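Local coordinates for AlgX/AlgJ SGNH hydrolase-like domain-containing protein (Eubacterium siraeum, PDB 4NZK) that is of unknown function but belongs to the DHHW family of the SGNH hydrolase clan, whose relatives include esterases and acetyltransferases, at residues Glu94-Ser99 against Phe320-Gly325; Gln268-Ile273 against Arg311-Tyr316; Ala181-Lys186 against Asn279-Cys284. All coordinates share one frame; numbering follows the deposited sequence.

Contact 1: residues Glu94-Ser99 against Phe320-Gly325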
loop_
_atom_site.group_PDB
_atom_site.type_symbol
_atom_site.label_atom_id
_atom_site.label_comp_id
_atom_site.label_asym_id
_atom_site.label_seq_id
_atom_site.Cartn_x
_atom_site.Cartn_y
_atom_site.Cartn_z
ATOM N N GLU A 94 3.207 -14.214 -17.263
ATOM C CA GLU A 94 3.534 -14.929 -18.505
ATOM C C GLU A 94 4.502 -14.083 -19.365
ATOM O O GLU A 94 5.383 -14.634 -20.033
ATOM C CB GLU A 94 2.265 -15.232 -19.319
ATOM C CG GLU A 94 1.295 -16.243 -18.748
ATOM C CD GLU A 94 -0.058 -16.273 -19.496
ATOM O OE1 GLU A 94 -0.199 -15.672 -20.601
ATOM O OE2 GLU A 94 -1.006 -16.861 -18.941
ATOM N N LYS A 95 4.269 -12.777 -19.409
ATOM C CA LYS A 95 5.085 -11.840 -20.208
ATOM C C LYS A 95 6.511 -11.685 -19.702
ATOM O O LYS A 95 7.436 -11.515 -20.488
ATOM C CB LYS A 95 4.459 -10.448 -20.274
ATOM C CG LYS A 95 3.095 -10.403 -20.928
ATOM C CD LYS A 95 3.067 -11.251 -22.177
ATOM C CE LYS A 95 1.749 -11.071 -22.921
ATOM N NZ LYS A 95 1.837 -11.408 -24.360
ATOM N N VAL A 96 6.699 -11.708 -18.374
ATOM C CA VAL A 96 8.048 -11.559 -17.840
ATOM C C VAL A 96 8.808 -12.878 -17.710
ATOM O O VAL A 96 10.031 -12.893 -17.680
ATOM C CB VAL A 96 8.101 -10.724 -16.550
ATOM C CG1 VAL A 96 7.550 -9.336 -16.794
ATOM C CG2 VAL A 96 7.386 -11.389 -15.365
ATOM N N GLY A 97 8.092 -13.990 -17.611
ATOM C CA GLY A 97 8.702 -15.295 -17.650
ATOM C C GLY A 97 9.201 -15.805 -16.312
ATOM O O GLY A 97 9.035 -15.169 -15.246
ATOM N N SER A 98 9.824 -16.974 -16.362
ATOM C CA SER A 98 10.230 -17.684 -15.149
ATOM C C SER A 98 11.333 -17.015 -14.354
ATOM O O SER A 98 11.432 -17.246 -13.146
ATOM C CB SER A 98 10.675 -19.099 -15.501
ATOM O OG SER A 98 11.757 -19.049 -16.410
ATOM N N SER A 99 12.160 -16.200 -15.006
ATOM C CA SER A 99 13.311 -15.623 -14.320
ATOM C C SER A 99 13.030 -14.397 -13.452
ATOM O O SER A 99 13.928 -13.936 -12.739
ATOM C CB SER A 99 14.421 -15.285 -15.323
ATOM O OG SER A 99 14.090 -14.117 -16.037
ATOM N N PHE A 320 9.506 -2.517 -19.390
ATOM C CA PHE A 320 10.116 -1.761 -18.290
ATOM C C PHE A 320 10.907 -2.696 -17.348
ATOM O O PHE A 320 12.007 -2.353 -16.905
ATOM C CB PHE A 320 8.997 -0.999 -17.562
ATOM C CG PHE A 320 9.458 -0.154 -16.438
ATOM C CD1 PHE A 320 10.067 1.064 -16.692
ATOM C CD2 PHE A 320 9.248 -0.530 -15.145
ATOM C CE1 PHE A 320 10.460 1.881 -15.663
ATOM C CE2 PHE A 320 9.651 0.285 -14.106
ATOM C CZ PHE A 320 10.243 1.502 -14.370
ATOM N N ILE A 321 10.344 -3.859 -17.029
ATOM C CA ILE A 321 11.028 -4.863 -16.202
ATOM C C ILE A 321 12.336 -5.311 -16.863
ATOM O O ILE A 321 13.396 -5.389 -16.216
ATOM C CB ILE A 321 10.087 -6.077 -15.924
ATOM C CG1 ILE A 321 9.318 -5.882 -14.622
ATOM C CG2 ILE A 321 10.810 -7.419 -15.767
ATOM C CD1 ILE A 321 8.678 -4.563 -14.404
ATOM N N LYS A 322 12.240 -5.637 -18.149
ATOM C CA LYS A 322 13.387 -6.166 -18.891
ATOM C C LYS A 322 14.483 -5.117 -19.014
ATOM O O LYS A 322 15.673 -5.392 -18.724
ATOM C CB LYS A 322 12.943 -6.657 -20.267
ATOM C CG LYS A 322 12.021 -7.847 -20.188
ATOM C CD LYS A 322 11.394 -8.206 -21.536
ATOM C CE LYS A 322 10.450 -9.403 -21.387
ATOM N NZ LYS A 322 9.533 -9.169 -20.264
ATOM N N ASP A 323 14.085 -3.904 -19.373
ATOM C CA ASP A 323 15.047 -2.832 -19.597
ATOM C C ASP A 323 15.827 -2.442 -18.339
ATOM O O ASP A 323 16.979 -2.016 -18.435
ATOM C CB ASP A 323 14.345 -1.599 -20.157
ATOM C CG ASP A 323 13.827 -1.793 -21.609
ATOM O OD1 ASP A 323 14.217 -2.760 -22.317
ATOM O OD2 ASP A 323 12.999 -0.950 -22.051
ATOM N N ASN A 324 15.177 -2.534 -17.179
ATOM C CA ASN A 324 15.794 -2.147 -15.922
ATOM C C ASN A 324 16.371 -3.274 -15.068
ATOM O O ASN A 324 16.791 -3.052 -13.916
ATOM C CB ASN A 324 14.808 -1.283 -15.169
ATOM C CG ASN A 324 14.547 0.011 -15.913
ATOM O OD1 ASN A 324 15.413 0.865 -15.964
ATOM N ND2 ASN A 324 13.402 0.115 -16.563
ATOM N N GLY A 325 16.399 -4.483 -15.619
ATOM C CA GLY A 325 17.026 -5.614 -14.926
ATOM C C GLY A 325 16.317 -6.034 -13.649
ATOM O O GLY A 325 16.918 -6.548 -12.699
HETATM O O HOH W 1 11.481 -10.735 -18.531
#
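Lys322, on helix 317-323, reaches across to the end of helix 83-96 and places its ammonium group beside Lys95 and Val96. Lys322 NZ donates to Lys95 O at 3.2 Å. It comes from above the carbonyl plane, 41° out of it, off the lone-pair directions. A water extends the grip: it accepts from Lys322 NZ at 3.0 Å and donates to Val96 O at 2.7 Å. The same nitrogen also donates to Pro318 O in its own helix. The Lys322 chain runs extended as far as CE and bends only at its last torsion (chi4 50°), which turns Lys322 NZ aside to stand 3.7 Å from Val96 CA. A positive charge at this helix C-terminus would probably be stabilised by the helix dipole. In the alpha/beta fold, helix 317-323 belongs to the crossover linking the parallel strands 304-309 and 328-334, and helix 83-96 leads into strand 101-107 of the same sheet. Both helices stop here. Gly97 leaves the first with positive phi, and Gly325 is the C-prime residue of the Schellman motif that closes the second. Beside the polar bridge, Val96 CG1 meets Ile321 CG2 at 3.9 Å, the two side chains crossing at a slant. Ile321 carries this apolar patch on to Cys284 and Phe286 of strand 282-287.

Contact 2: residues Gln268-Ile273 against Arg311-Tyr316. With EDO (1,2-ethanediol), chain C.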
loop_
_atom_site.group_PDB
_atom_site.type_symbol
_atom_site.label_atom_id
_atom_site.label_comp_id
_atom_site.label_asym_id
_atom_site.label_seq_id
_atom_site.Cartn_x
_atom_site.Cartn_y
_atom_site.Cartn_z
ATOM N N GLN A 268 1.352 10.336 -8.954
ATOM C CA GLN A 268 1.488 10.456 -10.414
ATOM C C GLN A 268 2.934 10.685 -10.857
ATOM O O GLN A 268 3.315 11.748 -11.329
ATOM C CB GLN A 268 0.564 11.546 -10.977
ATOM C CG GLN A 268 -0.865 11.413 -10.514
ATOM C CD GLN A 268 -1.818 12.323 -11.273
ATOM O OE1 GLN A 268 -1.554 12.732 -12.408
ATOM N NE2 GLN A 268 -2.946 12.631 -10.643
ATOM N N LYS A 269 3.730 9.640 -10.687
ATOM C CA LYS A 269 5.147 9.676 -10.954
ATOM C C LYS A 269 5.671 8.246 -10.876
ATOM O O LYS A 269 4.932 7.337 -10.508
ATOM C CB LYS A 269 5.837 10.520 -9.882
ATOM C CG LYS A 269 5.675 9.973 -8.487
ATOM C CD LYS A 269 6.001 10.971 -7.406
ATOM C CE LYS A 269 4.893 11.990 -7.226
ATOM N NZ LYS A 269 5.232 13.022 -6.227
ATOM N N ILE A 270 6.924 8.089 -11.258
ATOM C CA ILE A 270 7.680 6.869 -11.029
ATOM C C ILE A 270 8.906 7.279 -10.248
ATOM O O ILE A 270 9.544 8.293 -10.557
ATOM C CB ILE A 270 8.126 6.186 -12.321
ATOM C CG1 ILE A 270 6.905 5.717 -13.106
ATOM C CG2 ILE A 270 9.090 5.026 -12.038
ATOM C CD1 ILE A 270 7.208 5.206 -14.493
ATOM N N VAL A 271 9.223 6.504 -9.217
ATOM C CA VAL A 271 10.382 6.811 -8.380
ATOM C C VAL A 271 11.371 5.652 -8.442
ATOM O O VAL A 271 10.977 4.510 -8.282
ATOM C CB VAL A 271 9.974 7.069 -6.906
ATOM C CG1 VAL A 271 11.190 7.423 -6.075
ATOM C CG2 VAL A 271 8.904 8.152 -6.826
ATOM N N LYS A 272 12.630 5.967 -8.716
ATOM C CA LYS A 272 13.695 4.986 -8.696
ATOM C C LYS A 272 14.526 5.235 -7.446
ATOM O O LYS A 272 14.928 6.360 -7.175
ATOM C CB LYS A 272 14.584 5.086 -9.933
ATOM C CG LYS A 272 15.774 4.129 -9.897
ATOM C CD LYS A 272 16.602 4.247 -11.168
ATOM C CE LYS A 272 17.810 3.320 -11.101
ATOM N NZ LYS A 272 18.550 3.259 -12.397
ATOM N N ILE A 273 14.791 4.158 -6.714
ATOM C CA ILE A 273 15.571 4.241 -5.464
ATOM C C ILE A 273 16.768 3.314 -5.608
ATOM O O ILE A 273 16.612 2.143 -5.976
ATOM C CB ILE A 273 14.735 3.824 -4.236
ATOM C CG1 ILE A 273 13.489 4.673 -4.111
ATOM C CG2 ILE A 273 15.530 3.930 -2.944
ATOM C CD1 ILE A 273 12.435 4.083 -3.243
ATOM N N ARG A 311 -2.448 3.174 -11.615
ATOM C CA ARG A 311 -3.316 4.192 -12.213
ATOM C C ARG A 311 -2.585 5.180 -13.151
ATOM O O ARG A 311 -3.216 5.796 -13.994
ATOM C CB ARG A 311 -4.010 4.980 -11.099
ATOM C CG ARG A 311 -4.888 4.115 -10.217
ATOM C CD ARG A 311 -5.213 4.802 -8.904
ATOM N NE ARG A 311 -4.055 4.875 -8.002
ATOM C CZ ARG A 311 -4.044 5.620 -6.894
ATOM N NH1 ARG A 311 -5.130 6.335 -6.565
ATOM N NH2 ARG A 311 -2.956 5.664 -6.121
ATOM N N TYR A 312 -1.261 5.300 -12.990
ATOM C CA TYR A 312 -0.454 6.361 -13.615
ATOM C C TYR A 312 0.849 5.768 -14.158
ATOM O O TYR A 312 1.939 5.892 -13.574
ATOM C CB TYR A 312 -0.111 7.450 -12.599
ATOM C CG TYR A 312 -1.284 7.917 -11.793
ATOM C CD1 TYR A 312 -2.302 8.607 -12.371
ATOM C CD2 TYR A 312 -1.374 7.628 -10.453
ATOM C CE1 TYR A 312 -3.364 9.030 -11.617
ATOM C CE2 TYR A 312 -2.452 8.027 -9.675
ATOM C CZ TYR A 312 -3.452 8.735 -10.268
ATOM O OH TYR A 312 -4.553 9.150 -9.545
ATOM N N PHE A 313 0.747 5.111 -15.277
ATOM C CA PHE A 313 1.881 4.404 -15.827
ATOM C C PHE A 313 1.705 4.406 -17.309
ATOM O O PHE A 313 0.770 3.801 -17.831
ATOM C CB PHE A 313 1.915 2.984 -15.293
ATOM C CG PHE A 313 3.171 2.222 -15.665
ATOM C CD1 PHE A 313 4.336 2.399 -14.918
ATOM C CD2 PHE A 313 3.184 1.310 -16.703
ATOM C CE1 PHE A 313 5.487 1.709 -15.224
ATOM C CE2 PHE A 313 4.346 0.626 -17.025
ATOM C CZ PHE A 313 5.497 0.808 -16.260
ATOM N N ASP A 314 2.625 5.082 -17.992
ATOM C CA ASP A 314 2.490 5.297 -19.426
ATOM C C ASP A 314 3.513 4.573 -20.277
ATOM O O ASP A 314 4.024 5.108 -21.248
ATOM C CB ASP A 314 2.527 6.802 -19.678
ATOM C CG ASP A 314 1.273 7.485 -19.181
ATOM O OD1 ASP A 314 0.170 7.109 -19.651
ATOM O OD2 ASP A 314 1.388 8.374 -18.311
ATOM N N LEU A 315 3.833 3.362 -19.863
ATOM C CA LEU A 315 4.745 2.497 -20.552
ATOM C C LEU A 315 4.153 1.094 -20.639
ATOM O O LEU A 315 3.064 0.839 -20.153
ATOM C CB LEU A 315 6.060 2.450 -19.787
ATOM C CG LEU A 315 6.892 3.700 -19.664
ATOM C CD1 LEU A 315 8.113 3.376 -18.833
ATOM C CD2 LEU A 315 7.285 4.214 -21.033
ATOM N N TYR A 316 4.904 0.181 -21.247
ATOM C CA TYR A 316 4.543 -1.240 -21.300
ATOM C C TYR A 316 5.373 -1.970 -20.231
ATOM O O TYR A 316 6.573 -2.106 -20.332
ATOM C CB TYR A 316 4.786 -1.798 -22.688
ATOM C CG TYR A 316 4.507 -3.283 -22.830
ATOM C CD1 TYR A 316 3.245 -3.812 -22.547
ATOM C CD2 TYR A 316 5.489 -4.160 -23.270
ATOM C CE1 TYR A 316 2.967 -5.176 -22.693
ATOM C CE2 TYR A 316 5.233 -5.516 -23.418
ATOM C CZ TYR A 316 3.970 -6.028 -23.131
ATOM O OH TYR A 316 3.726 -7.360 -23.278
HETATM C C1 EDO C . 7.978 15.161 -4.369
HETATM O O1 EDO C . 6.597 15.556 -4.391
HETATM C C2 EDO C . 8.552 15.063 -5.776
HETATM O O2 EDO C . 7.594 14.594 -6.733
HETATM O O HOH W 2 3.760 5.075 -11.757
#
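Tyr312 O accepts from a water at 2.7 Å, and that water also donates to Lys269 O at 2.8 Å, tying the two backbones together. The bridge joins the residue just before strand 270-275, in the antiparallel part of the mixed sheet of this SGNH-type alpha/beta fold, to the loop between strand 304-309 and helix 317-323. Beside it the Gln268 chain lies flat on the Tyr312 ring. Gln268 CG sits 3.5 Å from the centroid of the Tyr312 ring and only 5° off the normal, a CH-pi contact. The extended chain beyond it lays the amide almost parallel to the ring, the planes 11° apart, with Gln268 NE2 3.8 Å from Tyr312 CE1. Arg311 CB packs over the opposite face, so the ring is held between two aliphatic groups. The Arg311 guanidinium is itself paired with Asp309 and with Asp267, the neighbour of Gln268. The CB of Lys269 points away from the loop, and Lys269 NZ donates to a bound 1,2-ethanediol, probably from the crystallisation liquor, and to Met264 O. On the buried side Phe313, whose CG is anti to the backbone N (chi1 -172°), brings its ring to Ile270, and Ile270 CD1 approaches Phe313 CE1 obliquely at 4.0 Å.

Contact 3: residues Ala181-Lys186 against Asn279-Cys284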
loop_
_atom_site.group_PDB
_atom_site.type_symbol
_atom_site.label_atom_id
_atom_site.label_comp_id
_atom_site.label_asym_id
_atom_site.label_seq_id
_atom_site.Cartn_x
_atom_site.Cartn_y
_atom_site.Cartn_z
ATOM N N ALA A 181 10.534 -13.173 0.205
ATOM C CA ALA A 181 11.544 -12.819 -0.803
ATOM C C ALA A 181 12.988 -13.142 -0.356
ATOM O O ALA A 181 13.928 -12.947 -1.120
ATOM C CB ALA A 181 11.415 -11.357 -1.167
ATOM N N GLN A 182 13.144 -13.643 0.863
ATOM C CA GLN A 182 14.445 -14.007 1.430
ATOM C C GLN A 182 15.428 -12.836 1.669
ATOM O O GLN A 182 16.665 -13.022 1.701
ATOM C CB GLN A 182 15.110 -15.143 0.627
ATOM C CG GLN A 182 14.262 -16.361 0.468
ATOM C CD GLN A 182 13.826 -16.978 1.773
ATOM O OE1 GLN A 182 14.591 -17.126 2.702
ATOM N NE2 GLN A 182 12.573 -17.352 1.830
ATOM N N VAL A 183 14.882 -11.657 1.908
ATOM C CA VAL A 183 15.654 -10.469 2.277
ATOM C C VAL A 183 14.934 -9.775 3.443
ATOM O O VAL A 183 14.391 -8.669 3.314
ATOM C CB VAL A 183 15.863 -9.503 1.093
ATOM C CG1 VAL A 183 16.948 -10.024 0.174
ATOM C CG2 VAL A 183 14.576 -9.261 0.317
ATOM N N PRO A 184 14.942 -10.423 4.600
ATOM C CA PRO A 184 14.112 -9.925 5.720
ATOM C C PRO A 184 14.427 -8.515 6.182
ATOM O O PRO A 184 15.580 -8.082 6.100
ATOM C CB PRO A 184 14.373 -10.923 6.843
ATOM C CG PRO A 184 15.450 -11.794 6.379
ATOM C CD PRO A 184 15.563 -11.712 4.908
ATOM N N VAL A 185 13.384 -7.819 6.653
ATOM C CA VAL A 185 13.512 -6.478 7.182
ATOM C C VAL A 185 14.325 -6.470 8.481
ATOM O O VAL A 185 14.497 -7.500 9.169
ATOM C CB VAL A 185 12.140 -5.816 7.447
ATOM C CG1 VAL A 185 11.311 -5.768 6.162
ATOM C CG2 VAL A 185 11.375 -6.537 8.549
ATOM N N LYS A 186 14.871 -5.297 8.759
ATOM C CA LYS A 186 15.457 -5.035 10.054
ATOM C C LYS A 186 14.368 -4.684 11.052
ATOM O O LYS A 186 13.224 -4.382 10.692
ATOM C CB LYS A 186 16.454 -3.891 9.956
ATOM C CG LYS A 186 17.639 -4.162 9.048
ATOM C CD LYS A 186 18.658 -3.031 9.141
ATOM C CE LYS A 186 19.835 -3.182 8.214
ATOM N NZ LYS A 186 20.599 -4.420 8.505
ATOM N N ASN A 279 22.976 -6.034 -3.203
ATOM C CA ASN A 279 22.713 -7.447 -3.234
ATOM C C ASN A 279 22.163 -7.998 -4.565
ATOM O O ASN A 279 21.796 -9.178 -4.644
ATOM C CB ASN A 279 21.804 -7.816 -2.083
ATOM C CG ASN A 279 20.404 -7.276 -2.222
ATOM O OD1 ASN A 279 20.057 -6.636 -3.191
ATOM N ND2 ASN A 279 19.588 -7.529 -1.192
ATOM N N GLY A 280 22.136 -7.152 -5.591
ATOM C CA GLY A 280 21.651 -7.517 -6.894
ATOM C C GLY A 280 20.159 -7.697 -7.027
ATOM O O GLY A 280 19.682 -7.983 -8.124
ATOM N N ARG A 281 19.407 -7.504 -5.939
ATOM C CA ARG A 281 17.941 -7.643 -5.992
ATOM C C ARG A 281 17.338 -6.306 -6.368
ATOM O O ARG A 281 17.572 -5.294 -5.702
ATOM C CB ARG A 281 17.398 -8.132 -4.650
ATOM C CG ARG A 281 17.945 -9.465 -4.187
ATOM C CD ARG A 281 17.416 -10.656 -4.998
ATOM N NE ARG A 281 15.989 -10.869 -4.793
ATOM C CZ ARG A 281 15.456 -11.506 -3.751
ATOM N NH1 ARG A 281 16.218 -12.022 -2.776
ATOM N NH2 ARG A 281 14.136 -11.625 -3.669
ATOM N N LYS A 282 16.549 -6.311 -7.442
ATOM C CA LYS A 282 15.967 -5.098 -8.001
ATOM C C LYS A 282 14.466 -5.291 -8.076
ATOM O O LYS A 282 13.985 -6.126 -8.827
ATOM C CB LYS A 282 16.586 -4.776 -9.373
ATOM C CG LYS A 282 18.098 -4.547 -9.296
ATOM C CD LYS A 282 18.722 -4.242 -10.643
ATOM C CE LYS A 282 20.219 -4.050 -10.509
ATOM N NZ LYS A 282 20.807 -3.637 -11.808
ATOM N N LEU A 283 13.750 -4.501 -7.290
ATOM C CA LEU A 283 12.323 -4.665 -7.086
ATOM C C LEU A 283 11.563 -3.608 -7.851
ATOM O O LEU A 283 11.930 -2.425 -7.844
ATOM C CB LEU A 283 12.014 -4.485 -5.585
ATOM C CG LEU A 283 10.558 -4.512 -5.147
ATOM C CD1 LEU A 283 9.965 -5.880 -5.409
ATOM C CD2 LEU A 283 10.474 -4.120 -3.679
ATOM N N CYS A 284 10.492 -4.024 -8.500
ATOM C CA CYS A 284 9.526 -3.069 -9.025
ATOM C C CYS A 284 8.214 -3.307 -8.287
ATOM O O CYS A 284 7.761 -4.451 -8.159
ATOM C CB CYS A 284 9.323 -3.304 -10.517
ATOM S SG CYS A 284 8.314 -2.057 -11.311
#
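The backbones stay well apart, Val183 CA and Arg281 CA being 9.0 Å from each other at the nearest point of the register, and the chain at 181-186 is leaving helix 167-180 through a Schellman motif in which Gln182 has positive phi. Arg281, just before strand 282-287, bridges the gap with its guanidinium. Arg281 NH1 and NH2 together grip a single acceptor, Ala181 O, at 3.0 Å and 2.9 Å. The oxygen lies in the guanidinium plane, end-on to the two nitrogens. NH1 arrives nearly in line with the carbonyl, the C=O...N angle being 170°, while NH2 uses a lone pair in the carbonyl plane at 133°. Bends at both chi2 (-72°) and chi3 curl the arginine chain, while its NE is held by a salt bridge to Asp328 at the start of strand 328-334. Val183 fills in beside it: Val183 CG1 lies 3.6 Å from Arg281 NH1 and 3.9 Å from Asn279 ND2, and Ala181 CB touches Arg281 NH2 at 3.7 Å. The loop leading to the strand is shaped by an Asx turn, Asn279 OD1 accepting from Arg281 N at 3.0 Å, while Asn279 ND2 donates to Ser301 O. The contact thus fastens the end of helix 167-180 to the N-terminal end of strand 282-287, an inner strand of the mixed sheet. Held by Asp328 and by the Ala181 carbonyl, where the chain leaves helix 167-180, the guanidinium is probably fixed in one orientation, and its positive charge probably suits the C-terminal end of the helix dipole.

Contacts 1 and 3 each set a cation where a helix ends, a lysine assisted by water in one and a planar arginine with a carboxylate partner in the other. Contact 2 has no charged group across it and relies on stacking and apolar packing, its water joining two backbone carbonyls. Each mixes buried with more exposed residues; contact 1 is the most peripheral, its centre about 22 Å from the chain centre against about 15 Å and 17 Å for contacts 2 and 3. Contacts 1 and 2 use successive parts of one chain path, loop 311-316 and the end of helix 317-323. Contact 1 meets contact 3 on strand 282-287, where Phe320 CE2 lies 3.9 Å from Cys284 SG. Contacts 2 and 3 do not touch.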